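Local coordinates for periplasmic binding protein/LacI transcriptional regulator (Clostridium phytofermentans, PDB 3BRS), which probably binds a sugar between its two domains as the periplasmic-type, solute-capturing component of a transport system, with a fold shared with LacI-type regulators, at residues W22-E27 with Q244-I249; E41-E46 with E59-R64; I107-D112 with K268-G273; A122-L127 with I155-D160; G132-I137 with V193-N198. All blocks are in the same frame, centred on the assembly; numbering follows the deposited sequence.

Contact 1 (W22-E27 with Q244-I249)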
# COMPACT_ATOMS: atom_id res chain seq x y z
N TRP A 22 -0.80 -3.04 -7.86
CA TRP A 22 -0.03 -2.26 -8.80
C TRP A 22 -0.57 -2.45 -10.17
O TRP A 22 -0.58 -1.50 -10.97
CB TRP A 22 1.53 -2.48 -8.71
CG TRP A 22 2.01 -1.96 -7.33
CD1 TRP A 22 2.42 -2.72 -6.28
CD2 TRP A 22 1.99 -0.60 -6.85
NE1 TRP A 22 2.70 -1.95 -5.19
CE2 TRP A 22 2.44 -0.63 -5.50
CE3 TRP A 22 1.65 0.63 -7.42
CZ2 TRP A 22 2.56 0.53 -4.71
CZ3 TRP A 22 1.79 1.81 -6.63
CH2 TRP A 22 2.21 1.72 -5.27
N SER A 23 -1.07 -3.64 -10.46
CA SER A 23 -1.61 -3.90 -11.81
C SER A 23 -2.82 -3.06 -12.10
O SER A 23 -2.94 -2.58 -13.18
CB SER A 23 -1.97 -5.38 -12.03
OG SER A 23 -0.81 -6.18 -11.89
N VAL A 24 -3.75 -2.97 -11.18
CA VAL A 24 -4.99 -2.25 -11.42
C VAL A 24 -4.85 -0.72 -11.40
O VAL A 24 -5.51 -0.00 -12.16
CB VAL A 24 -6.02 -2.74 -10.44
CG1 VAL A 24 -7.24 -1.84 -10.38
CG2 VAL A 24 -6.44 -4.20 -10.82
N LEU A 25 -3.91 -0.22 -10.55
CA LEU A 25 -3.57 1.22 -10.45
C LEU A 25 -3.11 1.66 -11.82
O LEU A 25 -3.50 2.70 -12.35
CB LEU A 25 -2.45 1.38 -9.45
CG LEU A 25 -2.19 2.86 -9.15
CD1 LEU A 25 -2.09 3.17 -7.66
CD2 LEU A 25 -0.97 3.29 -9.88
N VAL A 26 -2.28 0.84 -12.42
CA VAL A 26 -1.75 1.13 -13.77
C VAL A 26 -2.91 1.16 -14.74
O VAL A 26 -3.01 2.10 -15.53
CB VAL A 26 -0.71 0.04 -14.14
CG1 VAL A 26 -0.44 -0.01 -15.64
CG2 VAL A 26 0.59 0.34 -13.42
N GLU A 27 -3.82 0.18 -14.68
CA GLU A 27 -5.00 0.21 -15.55
C GLU A 27 -5.80 1.41 -15.37
O GLU A 27 -6.26 1.96 -16.36
CB GLU A 27 -5.88 -1.04 -15.38
CG GLU A 27 -5.06 -2.34 -15.59
CD GLU A 27 -5.87 -3.62 -15.38
OE1 GLU A 27 -5.76 -4.22 -14.27
OE2 GLU A 27 -6.64 -3.97 -16.33
N GLN A 244 -8.93 -2.11 -1.14
CA GLN A 244 -8.79 -0.71 -1.53
C GLN A 244 -9.40 -0.51 -2.91
O GLN A 244 -10.06 -1.42 -3.43
CB GLN A 244 -7.30 -0.30 -1.58
CG GLN A 244 -6.59 -0.60 -0.27
CD GLN A 244 -5.15 -0.34 -0.38
OE1 GLN A 244 -4.73 0.80 -0.41
NE2 GLN A 244 -4.36 -1.40 -0.50
N LYS A 245 -9.18 0.68 -3.49
CA LYS A 245 -9.65 1.02 -4.84
C LYS A 245 -8.52 1.48 -5.80
O LYS A 245 -8.49 2.63 -6.27
CB LYS A 245 -10.87 1.98 -4.78
CG LYS A 245 -12.11 1.28 -4.27
CD LYS A 245 -13.34 2.17 -4.18
CE LYS A 245 -14.17 1.81 -2.88
NZ LYS A 245 -15.23 2.79 -2.37
N PRO A 246 -7.59 0.58 -6.11
CA PRO A 246 -6.41 1.05 -6.83
C PRO A 246 -6.76 1.60 -8.17
O PRO A 246 -6.08 2.51 -8.64
CB PRO A 246 -5.57 -0.22 -6.97
CG PRO A 246 -6.59 -1.31 -6.90
CD PRO A 246 -7.48 -0.85 -5.82
N PHE A 247 -7.83 1.08 -8.80
CA PHE A 247 -8.21 1.63 -10.10
C PHE A 247 -8.47 3.14 -9.95
O PHE A 247 -7.91 3.99 -10.71
CB PHE A 247 -9.46 0.88 -10.63
CG PHE A 247 -9.76 1.21 -12.03
CD1 PHE A 247 -10.57 2.30 -12.34
CD2 PHE A 247 -9.15 0.48 -13.09
CE1 PHE A 247 -10.82 2.66 -13.71
CE2 PHE A 247 -9.38 0.83 -14.46
CZ PHE A 247 -10.21 1.91 -14.75
N ASN A 248 -9.26 3.51 -8.92
CA ASN A 248 -9.52 4.90 -8.65
C ASN A 248 -8.33 5.73 -8.25
O ASN A 248 -8.28 6.90 -8.61
CB ASN A 248 -10.58 5.03 -7.64
CG ASN A 248 -11.92 4.68 -8.24
OD1 ASN A 248 -12.85 4.29 -7.55
ND2 ASN A 248 -12.00 4.76 -9.56
N ILE A 249 -7.39 5.17 -7.48
CA ILE A 249 -6.15 5.93 -7.21
C ILE A 249 -5.45 6.38 -8.46
O ILE A 249 -4.98 7.55 -8.54
CB ILE A 249 -5.15 5.16 -6.33
CG1 ILE A 249 -5.71 5.11 -4.92
CG2 ILE A 249 -3.73 5.94 -6.24
CD1 ILE A 249 -5.24 3.88 -4.06
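Helix 20-36 passes the first turn of helix 246-262 so closely that the CA atoms of Leu25 and Pro246 lie 4.6 Å apart. The approach is helped by a compact proline and by backbone meeting backbone: Leu25 CA donates a CA-H...O contact to Pro246 O at 3.4 Å. Val24 points toward the partner helix. Val24 CG1, anti to the backbone N, meets Pro246 CG at 3.6 Å and, at 3.5 Å, CB of Phe247, whose side chain crosses that of Val24 at about a right angle. Beyond CB, the Phe247 ring reaches obliquely along the first helix until CE2 lies 3.7 Å from Glu27 C. The side chains of Leu25 and Ile249 cross obliquely, CD1 meeting CG2 at 3.5 Å. Both also rest on Ile96 of strand 92-96, so the helices pack side by side on one face of the parallel sheet. Pro246 suits the first helical position, where a missing N-H costs no helix bond; the chain enters here through Gln244 and Lys245 from strand 240-243 of the other domain. With shape rather than polar pairing joining them, the helices meet through branched aliphatic side chains, proline and backbone, and the contact carries little directional chemistry.

Contact 2 (E41-E46 with E59-R64)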
# COMPACT_ATOMS: atom_id res chain seq x y z
N GLU A 41 4.01 7.62 -19.50
CA GLU A 41 4.99 6.55 -19.37
C GLU A 41 4.99 6.03 -17.87
O GLU A 41 4.60 6.77 -16.96
CB GLU A 41 6.39 7.01 -19.89
CG GLU A 41 6.51 7.41 -21.44
CD GLU A 41 7.90 8.08 -21.84
OE1 GLU A 41 8.68 8.55 -20.92
OE2 GLU A 41 8.25 8.11 -23.09
N PHE A 42 5.36 4.75 -17.64
CA PHE A 42 5.67 4.17 -16.30
C PHE A 42 7.15 3.80 -16.11
O PHE A 42 7.81 3.39 -17.05
CB PHE A 42 4.83 2.93 -16.10
CG PHE A 42 3.37 3.21 -16.16
CD1 PHE A 42 2.67 3.52 -14.97
CD2 PHE A 42 2.69 3.21 -17.35
CE1 PHE A 42 1.24 3.80 -14.98
CE2 PHE A 42 1.26 3.51 -17.37
CZ PHE A 42 0.57 3.82 -16.15
N MET A 43 7.68 4.04 -14.93
CA MET A 43 9.06 3.74 -14.61
C MET A 43 8.93 3.22 -13.17
O MET A 43 8.16 3.80 -12.44
CB MET A 43 9.95 5.03 -14.60
CG MET A 43 9.92 5.92 -15.90
SD MET A 43 11.07 7.34 -15.82
CE MET A 43 12.76 6.80 -15.59
N ALA A 44 9.63 2.15 -12.76
CA ALA A 44 9.47 1.63 -11.41
C ALA A 44 10.68 0.74 -11.20
O ALA A 44 11.23 0.21 -12.20
CB ALA A 44 8.13 0.80 -11.26
N PRO A 45 11.13 0.63 -9.94
CA PRO A 45 12.21 -0.36 -9.67
C PRO A 45 11.60 -1.75 -9.74
O PRO A 45 10.35 -1.93 -10.02
CB PRO A 45 12.59 -0.08 -8.24
CG PRO A 45 11.97 1.33 -7.95
CD PRO A 45 10.76 1.37 -8.72
N GLU A 46 12.45 -2.71 -9.48
CA GLU A 46 12.01 -4.09 -9.51
C GLU A 46 11.48 -4.55 -8.21
O GLU A 46 10.75 -5.49 -8.17
CB GLU A 46 13.06 -5.04 -10.12
CG GLU A 46 13.31 -4.73 -11.60
CD GLU A 46 14.37 -5.63 -12.17
OE1 GLU A 46 15.44 -5.77 -11.51
OE2 GLU A 46 14.15 -6.18 -13.27
N GLU A 59 15.05 11.10 -10.75
CA GLU A 59 15.97 12.01 -11.39
C GLU A 59 15.84 11.89 -12.96
O GLU A 59 15.77 12.93 -13.69
CB GLU A 59 17.40 11.74 -10.89
CG GLU A 59 17.69 12.12 -9.42
CD GLU A 59 19.10 11.60 -8.90
OE1 GLU A 59 19.17 10.81 -7.88
OE2 GLU A 59 20.13 11.97 -9.54
N GLU A 60 15.85 10.64 -13.45
CA GLU A 60 15.68 10.31 -14.88
C GLU A 60 14.33 10.89 -15.40
O GLU A 60 14.26 11.38 -16.55
CB GLU A 60 15.72 8.78 -15.10
CG GLU A 60 17.12 8.10 -14.99
CD GLU A 60 17.09 6.50 -14.89
OE1 GLU A 60 16.08 5.87 -15.34
OE2 GLU A 60 18.09 5.90 -14.36
N ALA A 61 13.27 10.79 -14.59
CA ALA A 61 11.91 11.29 -14.92
C ALA A 61 11.98 12.80 -15.20
O ALA A 61 11.54 13.30 -16.23
CB ALA A 61 10.88 11.00 -13.71
N ILE A 62 12.62 13.51 -14.28
CA ILE A 62 12.82 14.95 -14.36
C ILE A 62 13.56 15.35 -15.63
O ILE A 62 13.15 16.30 -16.27
CB ILE A 62 13.62 15.47 -13.17
CG1 ILE A 62 12.81 15.33 -11.85
CG2 ILE A 62 14.12 16.97 -13.42
CD1 ILE A 62 13.71 15.42 -10.65
N LYS A 63 14.63 14.64 -15.99
CA LYS A 63 15.31 14.89 -17.29
C LYS A 63 14.51 14.56 -18.54
O LYS A 63 14.84 15.04 -19.62
CB LYS A 63 16.65 14.17 -17.37
CG LYS A 63 17.59 14.39 -16.18
CD LYS A 63 18.34 15.69 -16.28
CE LYS A 63 19.67 15.64 -15.45
NZ LYS A 63 20.64 16.81 -15.67
N ARG A 64 13.44 13.78 -18.43
CA ARG A 64 12.53 13.64 -19.58
C ARG A 64 11.59 14.82 -19.80
O ARG A 64 10.91 14.87 -20.78
CB ARG A 64 11.73 12.37 -19.51
CG ARG A 64 12.61 11.13 -19.66
CD ARG A 64 11.77 9.86 -19.81
NE ARG A 64 12.59 8.65 -19.51
CZ ARG A 64 12.11 7.43 -19.62
NH1 ARG A 64 10.82 7.26 -20.01
NH2 ARG A 64 12.91 6.40 -19.33
O HOH W 1 9.69 4.54 -19.61
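The guanidinium of Arg64 carries the sulfur of Met43 on one face, SD standing 3.9 Å above its plane and over its centre, while Glu41 OE1 and a water lie at its edge. NH1 serves both edge partners. Arg64 NH1 forms a salt bridge to Glu41 OE1 at 2.7 Å, the hydrogen bond bent to 143° at the hydrogen. The oxygen lies in the guanidinium plane. The carboxylate is turned 86° to that plane, and OE1 is met from above the carboxylate plane. The same OE1 is hydrogen-bonded to Tyr7 OH of strand 7-11, which helps to fix this glutamate. The water accepts from Arg64 NH1 at 3.0 Å and makes a weak bond to the carbonyl O of Phe42.

Met43 reaches the arginine tip to tip. Its bend at chi3 (59°) carries Met43 CE to 3.6 Å from Glu60 CB, while Met43 SD lies 4.2 Å from Ala61 CB. A flexible thioether suits this seat, where one side chain must touch alkyl carbon and a flat cation together; small Ala61 lets the sulfur approach the helix. Arg64, extended from CG to NE, reaches from the C-terminal part of segment 59-64 across to the strand. Edge strand 39-42 of a parallel sheet is thus packed against the following helix 51-63, the strand-then-helix unit of the Rossmann-like domains in periplasmic binding proteins.

Contact 3 (I107-D112 with K268-G273)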
# COMPACT_ATOMS: atom_id res chain seq x y z
N ILE A 107 -0.98 17.36 -5.13
CA ILE A 107 -2.13 16.62 -4.59
C ILE A 107 -1.71 15.20 -4.16
O ILE A 107 -0.77 14.66 -4.70
CB ILE A 107 -3.43 16.73 -5.49
CG1 ILE A 107 -4.41 15.61 -5.14
CG2 ILE A 107 -3.11 16.75 -6.94
CD1 ILE A 107 -5.58 15.56 -5.94
N THR A 108 -2.30 14.67 -3.10
CA THR A 108 -2.16 13.24 -2.71
C THR A 108 -3.47 12.42 -2.91
O THR A 108 -4.46 12.79 -2.35
CB THR A 108 -1.82 13.16 -1.25
OG1 THR A 108 -0.50 13.72 -1.10
CG2 THR A 108 -1.83 11.65 -0.75
N VAL A 109 -3.46 11.35 -3.71
CA VAL A 109 -4.64 10.46 -3.80
C VAL A 109 -4.29 9.14 -3.12
O VAL A 109 -3.41 8.44 -3.60
CB VAL A 109 -5.09 10.19 -5.21
CG1 VAL A 109 -6.58 9.57 -5.16
CG2 VAL A 109 -5.07 11.52 -6.02
N ALA A 110 -4.97 8.78 -2.04
CA ALA A 110 -4.61 7.52 -1.37
C ALA A 110 -5.75 6.94 -0.66
O ALA A 110 -6.78 7.60 -0.48
CB ALA A 110 -3.41 7.79 -0.33
N THR A 111 -5.57 5.76 -0.10
CA THR A 111 -6.54 5.25 0.91
C THR A 111 -6.26 5.96 2.23
O THR A 111 -5.10 6.33 2.52
CB THR A 111 -6.31 3.70 1.08
OG1 THR A 111 -6.32 3.13 -0.22
CG2 THR A 111 -7.37 3.01 1.92
N ASP A 112 -7.27 6.12 3.07
CA ASP A 112 -7.04 6.38 4.50
C ASP A 112 -6.48 5.07 5.10
O ASP A 112 -7.25 4.09 5.39
CB ASP A 112 -8.34 6.85 5.18
CG ASP A 112 -8.13 7.41 6.61
OD1 ASP A 112 -7.07 7.19 7.22
OD2 ASP A 112 -9.03 8.08 7.15
N LYS A 268 -6.09 19.35 -1.66
CA LYS A 268 -4.70 18.90 -1.59
C LYS A 268 -4.66 17.40 -1.22
O LYS A 268 -3.65 16.72 -1.43
CB LYS A 268 -3.89 19.74 -0.61
CG LYS A 268 -2.48 20.04 -1.03
CD LYS A 268 -2.08 21.40 -0.49
CE LYS A 268 -0.96 22.05 -1.35
NZ LYS A 268 0.43 21.46 -1.29
N GLN A 269 -5.79 16.90 -0.70
CA GLN A 269 -5.96 15.49 -0.40
C GLN A 269 -7.30 14.89 -0.89
O GLN A 269 -8.37 15.51 -0.74
CB GLN A 269 -5.83 15.35 1.10
CG GLN A 269 -4.40 15.16 1.53
CD GLN A 269 -4.06 15.79 2.88
OE1 GLN A 269 -3.11 16.58 2.98
NE2 GLN A 269 -4.82 15.43 3.94
N LEU A 270 -7.24 13.73 -1.55
CA LEU A 270 -8.45 12.98 -2.01
C LEU A 270 -8.34 11.56 -1.47
O LEU A 270 -7.28 10.95 -1.50
CB LEU A 270 -8.51 12.90 -3.51
CG LEU A 270 -8.75 14.17 -4.31
CD1 LEU A 270 -8.31 13.91 -5.75
CD2 LEU A 270 -10.23 14.57 -4.29
N ASP A 271 -9.44 11.07 -0.92
CA ASP A 271 -9.50 9.82 -0.18
C ASP A 271 -10.07 8.85 -1.17
O ASP A 271 -11.18 9.07 -1.64
CB ASP A 271 -10.51 9.92 0.97
CG ASP A 271 -10.35 8.83 1.98
OD1 ASP A 271 -11.36 8.22 2.40
OD2 ASP A 271 -9.19 8.58 2.37
N SER A 272 -9.33 7.78 -1.44
CA SER A 272 -9.69 6.83 -2.48
C SER A 272 -10.77 5.91 -1.95
O SER A 272 -11.55 5.34 -2.74
CB SER A 272 -8.45 6.03 -2.90
OG SER A 272 -8.71 5.23 -4.03
N GLY A 273 -10.85 5.71 -0.65
CA GLY A 273 -11.92 4.84 -0.15
C GLY A 273 -11.52 3.36 -0.13
O GLY A 273 -10.72 2.91 -0.95
O HOH W 2 -1.07 16.93 -0.72
O HOH W 3 -6.65 9.61 2.34
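Strands 107-110 and 269-271 run parallel, 12° apart, at one margin of the six-stranded parallel sheet of a periplasmic binding protein domain. The outermost strand follows helix 246-262, and just past the pair both chains cross to the other domain, one to helix 113-127 and one to strand 275-278. With the segment holding Gln244, these are probably the three linkers of the hinge expected in this two-domain family.

Four backbone bonds join the strands. Thr108 uses both its polar backbone atoms: Thr108 N donates to Lys268 O at 3.0 Å and Thr108 O accepts from Leu270 N at 3.0 Å, nearly along the C=O axis. Leu270 O then receives Ala110 N, and Ala110 O receives Ser272 N at 2.7 Å from above the carbonyl plane. Val109, between them, turns its polar backbone atoms to the other neighbour, bonding with Val95 and Asp97. Lys268 O is gripped a second time, by a water that is also hydrogen-bonded to Thr108 OG1. Thr111 OG1 is paired with Gln244 OE1, Lys268 NZ with Ala105 O, and Asp112 OD1, at the N-cap of the next helix, accepts from Gln115 N.

Val109 CG2 and Leu270 CD1 lie side by side, 4.0 Å apart, where branched aliphatic groups suit the side packed against helix 246-262. Thr108, Gln269, Ala110 and Asp271 occupy the other, more open face, in keeping with their small or polar character. Gly273, with phi 87° and psi 149°, adopts a backbone shape that calls for glycine. A second water donates to Asp271 OD2 at 2.7 Å and, weakly, to Ala110 O.

Contact 4 (A122-L127 with I155-D160)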
# COMPACT_ATOMS: atom_id res chain seq x y z
N ALA A 122 -10.13 -3.61 14.74
CA ALA A 122 -11.39 -3.84 15.47
C ALA A 122 -11.94 -5.21 15.20
O ALA A 122 -12.46 -5.84 16.10
CB ALA A 122 -12.44 -2.77 15.24
N VAL A 123 -11.82 -5.70 13.98
CA VAL A 123 -12.18 -7.12 13.71
C VAL A 123 -11.31 -8.07 14.60
O VAL A 123 -11.83 -9.00 15.20
CB VAL A 123 -11.98 -7.45 12.17
CG1 VAL A 123 -12.01 -8.97 11.92
CG2 VAL A 123 -13.03 -6.72 11.30
N THR A 124 -10.00 -7.79 14.66
CA THR A 124 -9.03 -8.62 15.36
C THR A 124 -9.31 -8.60 16.86
O THR A 124 -9.22 -9.65 17.51
CB THR A 124 -7.55 -8.23 15.07
OG1 THR A 124 -7.30 -8.17 13.65
CG2 THR A 124 -6.64 -9.30 15.63
N LYS A 125 -9.65 -7.44 17.41
CA LYS A 125 -10.06 -7.34 18.84
C LYS A 125 -11.21 -8.26 19.10
O LYS A 125 -11.21 -8.95 20.10
CB LYS A 125 -10.49 -5.91 19.14
CG LYS A 125 -10.69 -5.54 20.62
CD LYS A 125 -10.91 -4.06 20.66
CE LYS A 125 -10.94 -3.49 22.07
NZ LYS A 125 -11.56 -2.10 22.03
N ASN A 126 -12.20 -8.32 18.23
CA ASN A 126 -13.29 -9.24 18.51
C ASN A 126 -12.83 -10.73 18.43
O ASN A 126 -13.28 -11.56 19.21
CB ASN A 126 -14.41 -8.97 17.55
CG ASN A 126 -15.65 -9.80 17.86
OD1 ASN A 126 -16.15 -9.83 18.99
ND2 ASN A 126 -16.17 -10.43 16.84
N LEU A 127 -11.90 -11.06 17.52
CA LEU A 127 -11.43 -12.47 17.45
C LEU A 127 -10.68 -12.98 18.69
O LEU A 127 -10.82 -14.13 19.10
CB LEU A 127 -10.60 -12.72 16.20
CG LEU A 127 -11.33 -12.52 14.88
CD1 LEU A 127 -10.31 -12.55 13.78
CD2 LEU A 127 -12.42 -13.57 14.68
N ILE A 155 -4.26 1.17 17.24
CA ILE A 155 -5.47 1.93 17.58
C ILE A 155 -6.75 1.13 17.58
O ILE A 155 -7.50 1.13 18.58
CB ILE A 155 -5.65 3.21 16.71
CG1 ILE A 155 -4.40 4.15 16.85
CG2 ILE A 155 -6.93 3.95 17.14
CD1 ILE A 155 -4.32 5.24 15.70
N GLY A 156 -7.06 0.42 16.51
CA GLY A 156 -8.31 -0.34 16.55
C GLY A 156 -8.28 -1.49 17.58
O GLY A 156 -9.36 -2.06 17.91
N LEU A 157 -7.09 -1.83 18.12
CA LEU A 157 -7.03 -2.96 19.13
C LEU A 157 -7.24 -2.44 20.57
O LEU A 157 -7.58 -3.24 21.46
CB LEU A 157 -5.75 -3.78 19.04
CG LEU A 157 -5.63 -4.82 17.91
CD1 LEU A 157 -4.16 -5.11 17.44
CD2 LEU A 157 -6.32 -6.12 18.25
N SER A 158 -7.06 -1.11 20.77
CA SER A 158 -7.34 -0.45 22.08
C SER A 158 -6.41 -1.05 23.12
O SER A 158 -5.17 -1.13 22.90
CB SER A 158 -8.73 -0.81 22.58
OG SER A 158 -9.72 -0.02 22.02
N ASP A 159 -7.04 -1.50 24.23
CA ASP A 159 -6.38 -2.20 25.34
C ASP A 159 -5.69 -3.50 24.88
O ASP A 159 -4.52 -3.76 25.22
CB ASP A 159 -7.32 -2.41 26.53
CG ASP A 159 -8.68 -3.00 26.12
OD1 ASP A 159 -9.48 -2.30 25.46
OD2 ASP A 159 -8.95 -4.16 26.47
N ASP A 160 -6.38 -4.28 24.06
CA ASP A 160 -5.81 -5.46 23.42
C ASP A 160 -4.56 -5.32 22.50
O ASP A 160 -4.15 -6.29 21.87
CB ASP A 160 -6.95 -6.19 22.69
CG ASP A 160 -8.09 -6.53 23.63
OD1 ASP A 160 -7.75 -6.77 24.80
OD2 ASP A 160 -9.29 -6.58 23.25
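Lys125 lies extended across the end of helix 144-157, reaching from helix 113-127 to the turn that follows. Its CG is anti to the backbone N (chi1 -168°) and every later torsion is also near anti, so the whole chain projects toward the partner and its methylenes run along the carbonyls of Gly156 and Leu157, near the C-terminal end of that helix. Lys125 CD lies 3.7 Å from Gly156 O, and Lys125 CE 3.4 Å from Leu157 O. At the far end Lys125 NZ donates to Ser158 OG at 2.8 Å. Asp160 crosses the lysine at about a right angle and brings OD2 to 3.2 Å from Lys125 CG, beside the alkyl chain rather than the ammonium. Asp159 OD1 stands 4.0 Å from Lys125 NZ, opposite in charge but beyond a salt bridge.

Further inward, Leu157 brings CD2 against the first helix, reaching 3.7 Å from Lys125 N and crossing Thr124 obliquely, 4.0 Å from its CB. Thr124 suits this interior seat because its OG1 bonds back to Ile120 O, leaving its carbons to pack; both residues also rest on Ile134 of strand 133-138. The absence of a CB at Gly156 leaves the backbones close, its CA only 4.8 Å from that of Ala122. Ser158 leaves the helix with positive phi (63°).

The helices before and after strand 133-138, on the same face of the sheet, are therefore joined by apolar packing inside and a lysine outside. Carbonyls at a helix C-terminus, together with two nearby aspartates, would be expected to favour the charged form of Lys125, and this attraction probably does not depend on any single ion pair.

Contact 5 (G132-I137 with V193-N198)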
# COMPACT_ATOMS: atom_id res chain seq x y z
N GLY A 132 -6.25 -15.65 22.73
CA GLY A 132 -5.48 -15.73 21.51
C GLY A 132 -4.53 -14.55 21.58
O GLY A 132 -4.82 -13.58 22.27
N LYS A 133 -3.40 -14.67 20.90
CA LYS A 133 -2.49 -13.56 20.71
C LYS A 133 -2.41 -13.38 19.19
O LYS A 133 -3.17 -14.00 18.47
CB LYS A 133 -1.10 -13.73 21.36
CG LYS A 133 -1.17 -14.10 22.85
CD LYS A 133 -1.45 -12.90 23.75
CE LYS A 133 -0.35 -12.75 24.87
NZ LYS A 133 1.00 -12.26 24.37
N ILE A 134 -1.54 -12.50 18.73
CA ILE A 134 -1.70 -11.93 17.40
C ILE A 134 -0.35 -11.87 16.77
O ILE A 134 0.61 -11.37 17.40
CB ILE A 134 -2.35 -10.42 17.44
CG1 ILE A 134 -3.82 -10.44 17.89
CG2 ILE A 134 -2.22 -9.69 16.08
CD1 ILE A 134 -4.20 -9.10 18.55
N GLY A 135 -0.22 -12.35 15.53
CA GLY A 135 1.06 -12.08 14.86
C GLY A 135 0.82 -11.18 13.68
O GLY A 135 -0.20 -11.31 12.97
N VAL A 136 1.76 -10.28 13.43
CA VAL A 136 1.65 -9.41 12.25
C VAL A 136 2.76 -9.56 11.21
O VAL A 136 3.98 -9.53 11.51
CB VAL A 136 1.65 -7.94 12.65
CG1 VAL A 136 1.32 -6.98 11.51
CG2 VAL A 136 0.72 -7.70 13.83
N ILE A 137 2.34 -9.70 9.97
CA ILE A 137 3.26 -9.60 8.84
C ILE A 137 2.99 -8.27 8.13
O ILE A 137 1.87 -8.02 7.46
CB ILE A 137 3.15 -10.75 7.81
CG1 ILE A 137 3.27 -12.13 8.44
CG2 ILE A 137 4.30 -10.56 6.71
CD1 ILE A 137 4.56 -12.28 9.40
N VAL A 193 -4.50 -15.53 15.59
CA VAL A 193 -4.85 -14.58 14.52
C VAL A 193 -3.56 -14.05 13.95
O VAL A 193 -2.74 -13.48 14.68
CB VAL A 193 -5.70 -13.32 14.98
CG1 VAL A 193 -6.23 -12.59 13.77
CG2 VAL A 193 -6.95 -13.67 15.79
N MET A 194 -3.37 -14.27 12.66
CA MET A 194 -2.38 -13.57 11.88
C MET A 194 -2.91 -12.35 11.09
O MET A 194 -4.02 -12.36 10.48
CB MET A 194 -1.65 -14.57 10.95
CG MET A 194 -0.81 -15.55 11.76
SD MET A 194 0.88 -14.90 12.32
CE MET A 194 1.46 -13.92 11.00
N VAL A 195 -2.13 -11.26 11.12
CA VAL A 195 -2.52 -10.06 10.30
C VAL A 195 -1.54 -9.81 9.17
O VAL A 195 -0.33 -9.67 9.42
CB VAL A 195 -2.63 -8.82 11.19
CG1 VAL A 195 -3.20 -7.65 10.44
CG2 VAL A 195 -3.50 -9.14 12.39
N GLY A 196 -1.99 -9.76 7.93
CA GLY A 196 -1.09 -9.35 6.80
C GLY A 196 -1.51 -7.97 6.37
O GLY A 196 -2.69 -7.73 6.04
N LEU A 197 -0.56 -7.02 6.30
CA LEU A 197 -0.90 -5.58 6.07
C LEU A 197 -0.93 -5.15 4.54
O LEU A 197 -1.27 -4.03 4.13
CB LEU A 197 0.04 -4.67 6.93
CG LEU A 197 -0.34 -4.70 8.45
CD1 LEU A 197 0.58 -3.61 9.15
CD2 LEU A 197 -1.88 -4.50 8.58
N ASN A 198 -0.52 -6.06 3.70
CA ASN A 198 -0.70 -5.86 2.27
C ASN A 198 -0.85 -7.18 1.53
O ASN A 198 -0.77 -8.21 2.16
CB ASN A 198 0.40 -4.95 1.70
CG ASN A 198 1.68 -5.70 1.38
OD1 ASN A 198 2.05 -6.69 2.05
ND2 ASN A 198 2.37 -5.22 0.37
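Backbone hydrogen bonds form a parallel ladder between strands 133-138 and 191-196. Gly135 N donates to Val193 O, and Gly135 O accepts Val195 N at 2.7 Å. Val195 O then takes Ile137 N at 2.7 Å, nearly along the C=O axis, and Ile137 O takes Leu197 N at 2.9 Å. CA-H...O contacts lie beside these bonds, among them Met194 CA to Gly135 O at 3.3 Å.

These are neighbouring inner strands in the mixed sheet of the second Rossmann-like domain of the periplasmic binding protein fold, with helices packed on both faces. Helices 144-157 and 174-187 and strand 164-169 lie between them in the chain; strand 164-169, helix 174-187 and strand 191-196 form a beta-alpha-beta crossover. Asn198, just past the second strand, is the N-cap of helix 199-211.

Apolar packing differs between the faces. On one, Ile134, Val136, Val193 and Val195 lie under helices 113-127 and 144-157. Ile134 and Val195 point the same way side by side, their CG2 atoms 3.9 Å apart, and Val136 CG1 meets Leu197 CG at 4.2 Å. The isoleucine and valines, beta-branched, suit both strand and core. On the other face Met194 bends at chi2 (-81°) and chi3 to lay SD 3.8 Å from Gly135 CA, over a residue with no CB. Met194 CE continues to Ile137 CG1 at 3.6 Å, and both side chains also touch Leu184 of helix 174-187.

Contacts 1, 2 and 3 belong to the domain built on the six-stranded parallel sheet, contacts 4 and 5 to the domain of the mixed sheet. Contacts 3 and 5 are strand pairs with similar backbone bonding, but contact 5 is buried between inner strands and almost wholly apolar, whereas contact 3, at a sheet margin, takes in water and charge. Contacts 1, 2 and 4 are partly buried. Contact 2, at the other margin of contact 3's sheet, combines a salt bridge with methionine packing. Contacts 1 and 4 both join helices: the first is apolar, the second adds a lysine to apolar packing. Contact 1 touches contact 2 through Val26 and Phe42, and contact 3 through Gln244 and Thr111; contact 4 packs on Ile134 of contact 5.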